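Side-chain contacts in major allergen Dau c 1 (Daucus carota, PDB 2WQL), which is a carrot pathogenesis-related protein of the Bet v 1 family and a major food allergen, and probably binds small hydrophobic or amphipathic ligands in its internal pocket: residues H6-T11 / F135-N140; D26-I31 / T52-T57. The protein carries 4 engineered substitutions. All coordinates share one frame; numbering follows the deposited sequence.

How the interactions relate
From the N terminus, the chain opens with strand 5-12, one of the two outermost strands of the chain's antiparallel sheet, and comes back to it only with the long C-terminal helix 130-153, where interaction 1 closes a loop spanning nearly the whole chain. Interaction 2 closes a much shorter loop within that span, joining helix 27-34 to strand 53-57, toward the other side of the sheet. The two contacts do not cross. Their centres lie about 19 Å apart, on opposite sides of the chain's centre, and their nearest atoms stay about 9 Å from each other. One ties the long helix to the first strand; the other ties the second short helix to the far part of the sheet.

Interaction 1: H6-T11 / F135-N140; sequences HSLEIT and FADAQN. With P4C (O-acetaldehydyl-hexaethylene glycol), chain E.
H6 reaches from the strand to D137 on the helix through its NE2, which donates a hydrogen bond to D137 OD2 (2.7 Å). The ring swings out to the carboxylate because its CG stands anti to the backbone N (chi1 177°). Ring and carboxylate are nearly coplanar, and NE2 comes to the syn lone pair of OD2. The bond is somewhat bent, at 149°, with OD2 tilted from the ring plane. The nearby carboxylate would probably favour a protonated, charged imidazole.

L8 follows two residues on, its side chain sliding past that of D137 in the opposite direction. Its CD1 lies 3.8 Å from D137 CG, so a leucine methyl packs beside the acid group that H6 holds. In the Bet v 1 fold the long C-terminal helix runs over the curved antiparallel sheet, and here it meets strand 5-12 almost parallel, the short segments 24° apart. The other methyl of L8, CD2, comes within 4.4 Å of N140 CB. N140 also belongs to the ligand pocket: its CG packs 3.7 Å from C9 of the bound P4C. Farther along, I10 meets T141, F144 and K145 of the same helix.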
# COMPACT_ATOMS: atom_id res chain seq x y z
N HIS A 6 -6.80 14.31 -13.47
CA HIS A 6 -7.33 13.30 -12.55
C HIS A 6 -6.80 11.94 -12.91
O HIS A 6 -6.58 11.64 -14.09
CB HIS A 6 -8.85 13.28 -12.62
CG HIS A 6 -9.49 12.24 -11.77
ND1 HIS A 6 -9.54 12.33 -10.39
CD2 HIS A 6 -10.12 11.08 -12.09
CE1 HIS A 6 -10.16 11.27 -9.90
NE2 HIS A 6 -10.52 10.49 -10.91
N SER A 7 -6.57 11.10 -11.92
CA SER A 7 -6.18 9.75 -12.26
C SER A 7 -7.07 8.71 -11.62
O SER A 7 -7.66 8.93 -10.58
CB SER A 7 -4.71 9.51 -11.89
OG SER A 7 -4.55 9.48 -10.50
N LEU A 8 -7.15 7.57 -12.30
CA LEU A 8 -7.96 6.43 -11.90
C LEU A 8 -7.11 5.18 -12.01
O LEU A 8 -6.47 4.95 -13.04
CB LEU A 8 -9.17 6.30 -12.82
CG LEU A 8 -10.04 5.06 -12.62
CD1 LEU A 8 -10.77 5.12 -11.26
CD2 LEU A 8 -11.02 4.89 -13.80
N GLU A 9 -7.11 4.37 -10.96
CA GLU A 9 -6.38 3.11 -10.97
C GLU A 9 -7.37 1.99 -10.75
O GLU A 9 -8.23 2.09 -9.88
CB GLU A 9 -5.31 3.10 -9.89
CG GLU A 9 -4.20 4.08 -10.19
CD GLU A 9 -2.98 3.93 -9.28
OE1 GLU A 9 -2.98 3.06 -8.36
OE2 GLU A 9 -2.01 4.70 -9.51
N ILE A 10 -7.28 0.95 -11.56
CA ILE A 10 -8.14 -0.21 -11.39
C ILE A 10 -7.29 -1.48 -11.27
O ILE A 10 -6.49 -1.79 -12.14
CB ILE A 10 -9.16 -0.37 -12.53
CG1 ILE A 10 -9.99 0.90 -12.72
CG2 ILE A 10 -10.08 -1.53 -12.26
CD1 ILE A 10 -10.70 0.98 -14.06
N THR A 11 -7.48 -2.20 -10.18
CA THR A 11 -6.76 -3.43 -9.93
C THR A 11 -7.53 -4.63 -10.49
O THR A 11 -8.76 -4.66 -10.46
CB THR A 11 -6.54 -3.62 -8.41
OG1 THR A 11 -5.70 -2.57 -7.93
CG2 THR A 11 -5.85 -4.93 -8.09
N PHE A 135 -18.51 10.30 -11.76
CA PHE A 135 -19.42 9.58 -12.66
C PHE A 135 -18.63 8.82 -13.71
O PHE A 135 -18.87 7.63 -13.93
CB PHE A 135 -20.37 10.54 -13.36
CG PHE A 135 -21.30 9.86 -14.31
CD1 PHE A 135 -22.46 9.26 -13.85
CD2 PHE A 135 -21.01 9.79 -15.66
CE1 PHE A 135 -23.32 8.60 -14.72
CE2 PHE A 135 -21.86 9.13 -16.54
CZ PHE A 135 -23.02 8.54 -16.07
N ALA A 136 -17.70 9.51 -14.35
CA ALA A 136 -16.84 8.90 -15.36
C ALA A 136 -16.08 7.72 -14.79
O ALA A 136 -16.03 6.67 -15.42
CB ALA A 136 -15.89 9.93 -15.94
N ASP A 137 -15.52 7.87 -13.60
CA ASP A 137 -14.79 6.78 -12.93
C ASP A 137 -15.64 5.54 -12.68
O ASP A 137 -15.19 4.41 -12.89
CB ASP A 137 -14.21 7.26 -11.60
CG ASP A 137 -13.00 8.17 -11.77
OD1 ASP A 137 -12.49 8.32 -12.93
OD2 ASP A 137 -12.56 8.74 -10.73
N ALA A 138 -16.87 5.76 -12.21
CA ALA A 138 -17.79 4.68 -11.94
C ALA A 138 -18.11 3.93 -13.22
O ALA A 138 -18.09 2.70 -13.25
CB ALA A 138 -19.05 5.19 -11.33
N GLN A 139 -18.36 4.68 -14.29
CA GLN A 139 -18.83 4.08 -15.52
C GLN A 139 -17.68 3.35 -16.24
O GLN A 139 -17.89 2.28 -16.82
CB GLN A 139 -19.45 5.16 -16.39
CG GLN A 139 -20.09 4.66 -17.64
CD GLN A 139 -21.33 5.45 -18.00
OE1 GLN A 139 -22.40 5.21 -17.42
NE2 GLN A 139 -21.20 6.38 -18.97
N ASN A 140 -16.48 3.92 -16.18
CA ASN A 140 -15.32 3.30 -16.79
C ASN A 140 -14.93 2.03 -16.04
O ASN A 140 -14.49 1.05 -16.65
CB ASN A 140 -14.14 4.28 -16.84
CG ASN A 140 -14.29 5.31 -17.97
OD1 ASN A 140 -14.70 4.98 -19.07
ND2 ASN A 140 -13.97 6.56 -17.67
O1 P4C E . -10.47 1.41 -26.06
C2 P4C E . -10.62 2.33 -25.27
C3 P4C E . -9.82 2.42 -23.98
O4 P4C E . -10.18 3.65 -23.33
C5 P4C E . -9.26 4.16 -22.33
C6 P4C E . -9.53 5.66 -22.14
O7 P4C E . -10.41 5.89 -21.05
C8 P4C E . -9.83 5.69 -19.74
C9 P4C E . -10.67 4.80 -18.80
O10 P4C E . -10.00 3.55 -18.52
C11 P4C E . -10.86 2.48 -18.10
C12 P4C E . -11.00 1.40 -19.17
O13 P4C E . -12.37 1.27 -19.59
C14 P4C E . -12.61 0.24 -20.55
C15 P4C E . -12.33 0.72 -21.96
O16 P4C E . -13.54 1.04 -22.65
C17 P4C E . -13.41 2.07 -23.66
C18 P4C E . -14.69 2.94 -23.75
O19 P4C E . -14.45 4.25 -24.30
C20 P4C E . -14.49 5.33 -23.35
C21 P4C E . -13.56 6.48 -23.78
O22 P4C E . -12.62 6.92 -22.77

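Interaction 2: D26-I31 / T52-T57; sequences DVDTVI and TVRIIT
T52 sends its CG2 to one face of the R54 guanidinium that grips D28 of helix 27-34, 4.0 Å above the guanidinium plane and offset toward the rim. The hydroxyl of T52 is bound to the backbone of G48 and G49.

Two residues on, R54 of strand 53-57 spans the gap to the helix and meets D28 side-on, giving one nitrogen to each carboxylate oxygen. R54 NE donates to D28 OD1 at 3.0 Å, and R54 NH2 donates to D28 OD2 at 2.8 Å; together they form a salt bridge. The second bond is the straighter, 168° at the hydrogen against 155° for the first.

The R54 side chain runs extended from CG to NE, which carries the charged end across to the helix while the CA atoms of D28 and R54 remain 10.0 Å apart. The carboxylate and guanidinium are not flush: their planes are 39° apart. NH2 reaches OD2 from the syn side, yet clearly out of the carboxylate plane. V27 CG1 lies over a guanidinium face, 3.9 Å from R54 NH2, so the same arginine nitrogen has an aliphatic neighbour as well as its acid partner. Two bonds to one carboxylate restrict the rotation of the guanidinium, and V44 of the adjoining strand 41-45 touches both D28 and R54.

The side chain of V27 comes within about 4 Å, nearest atoms, of the bound P4C. The arrangement is thus a bidentate arginine-aspartate salt bridge joining a short helix to the sheet beside the ligand cavity of the Bet v 1 fold.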
# COMPACT_ATOMS: atom_id res chain seq x y z
N ASP A 26 -8.82 -5.63 -28.72
CA ASP A 26 -9.99 -6.37 -29.19
C ASP A 26 -11.30 -5.75 -28.72
O ASP A 26 -12.36 -6.36 -28.84
CB ASP A 26 -9.91 -7.82 -28.72
CG ASP A 26 -8.64 -8.51 -29.16
OD1 ASP A 26 -8.15 -8.21 -30.28
OD2 ASP A 26 -8.13 -9.38 -28.41
N VAL A 27 -11.24 -4.52 -28.22
CA VAL A 27 -12.41 -3.87 -27.64
C VAL A 27 -13.66 -3.88 -28.53
O VAL A 27 -14.76 -4.03 -28.02
CB VAL A 27 -12.09 -2.42 -27.24
CG1 VAL A 27 -11.99 -1.52 -28.48
CG2 VAL A 27 -13.16 -1.91 -26.28
N ASP A 28 -13.51 -3.71 -29.83
CA ASP A 28 -14.68 -3.61 -30.73
C ASP A 28 -15.48 -4.91 -30.87
O ASP A 28 -16.69 -4.86 -31.12
CB ASP A 28 -14.27 -3.12 -32.13
CG ASP A 28 -13.71 -1.70 -32.12
OD1 ASP A 28 -14.26 -0.83 -31.40
OD2 ASP A 28 -12.72 -1.44 -32.84
N THR A 29 -14.82 -6.07 -30.76
CA THR A 29 -15.56 -7.34 -30.75
C THR A 29 -15.88 -7.81 -29.32
O THR A 29 -16.84 -8.56 -29.10
CB THR A 29 -14.83 -8.47 -31.53
OG1 THR A 29 -13.61 -8.80 -30.86
CG2 THR A 29 -14.53 -8.03 -32.97
N VAL A 30 -15.09 -7.37 -28.35
CA VAL A 30 -15.31 -7.79 -26.96
C VAL A 30 -16.52 -7.10 -26.32
O VAL A 30 -17.36 -7.76 -25.71
CB VAL A 30 -14.03 -7.59 -26.09
CG1 VAL A 30 -14.38 -7.47 -24.61
CG2 VAL A 30 -13.06 -8.76 -26.33
N ILE A 31 -16.63 -5.78 -26.46
CA ILE A 31 -17.71 -5.04 -25.78
C ILE A 31 -19.14 -5.52 -26.13
O ILE A 31 -19.98 -5.62 -25.25
CB ILE A 31 -17.58 -3.52 -25.99
CG1 ILE A 31 -16.40 -2.98 -25.18
CG2 ILE A 31 -18.84 -2.81 -25.56
CD1 ILE A 31 -16.15 -1.49 -25.35
N THR A 52 -7.36 6.61 -35.46
CA THR A 52 -8.67 5.98 -35.40
C THR A 52 -9.63 6.86 -34.60
O THR A 52 -9.26 7.44 -33.59
CB THR A 52 -8.57 4.59 -34.74
OG1 THR A 52 -7.75 3.73 -35.54
CG2 THR A 52 -9.97 3.95 -34.58
N VAL A 53 -10.86 6.98 -35.08
CA VAL A 53 -11.87 7.81 -34.46
C VAL A 53 -13.14 6.98 -34.27
O VAL A 53 -13.65 6.38 -35.21
CB VAL A 53 -12.18 9.07 -35.31
CG1 VAL A 53 -13.34 9.84 -34.72
CG2 VAL A 53 -10.96 9.98 -35.44
N ARG A 54 -13.65 6.94 -33.06
CA ARG A 54 -14.89 6.23 -32.75
C ARG A 54 -16.00 7.19 -32.35
O ARG A 54 -15.82 7.98 -31.43
CB ARG A 54 -14.67 5.25 -31.61
CG ARG A 54 -13.76 4.08 -31.95
CD ARG A 54 -13.64 3.11 -30.78
NE ARG A 54 -12.96 1.89 -31.20
CZ ARG A 54 -11.64 1.72 -31.23
NH1 ARG A 54 -10.82 2.67 -30.84
NH2 ARG A 54 -11.13 0.57 -31.65
N ILE A 55 -17.13 7.11 -33.03
CA ILE A 55 -18.32 7.88 -32.66
C ILE A 55 -19.26 6.96 -31.87
O ILE A 55 -19.86 6.05 -32.43
CB ILE A 55 -19.04 8.46 -33.90
CG1 ILE A 55 -18.06 9.33 -34.72
CG2 ILE A 55 -20.25 9.30 -33.48
CD1 ILE A 55 -18.60 9.82 -36.09
N ILE A 56 -19.37 7.20 -30.57
CA ILE A 56 -20.12 6.33 -29.67
C ILE A 56 -21.44 6.99 -29.23
O ILE A 56 -21.48 8.19 -28.93
CB ILE A 56 -19.28 5.97 -28.44
CG1 ILE A 56 -18.03 5.19 -28.88
CG2 ILE A 56 -20.09 5.16 -27.47
CD1 ILE A 56 -16.91 5.19 -27.84
N THR A 57 -22.51 6.19 -29.20
CA THR A 57 -23.83 6.66 -28.80
C THR A 57 -24.40 5.72 -27.75
O THR A 57 -24.47 4.52 -27.96
CB THR A 57 -24.80 6.70 -30.00
OG1 THR A 57 -24.19 7.43 -31.08
CG2 THR A 57 -26.10 7.38 -29.63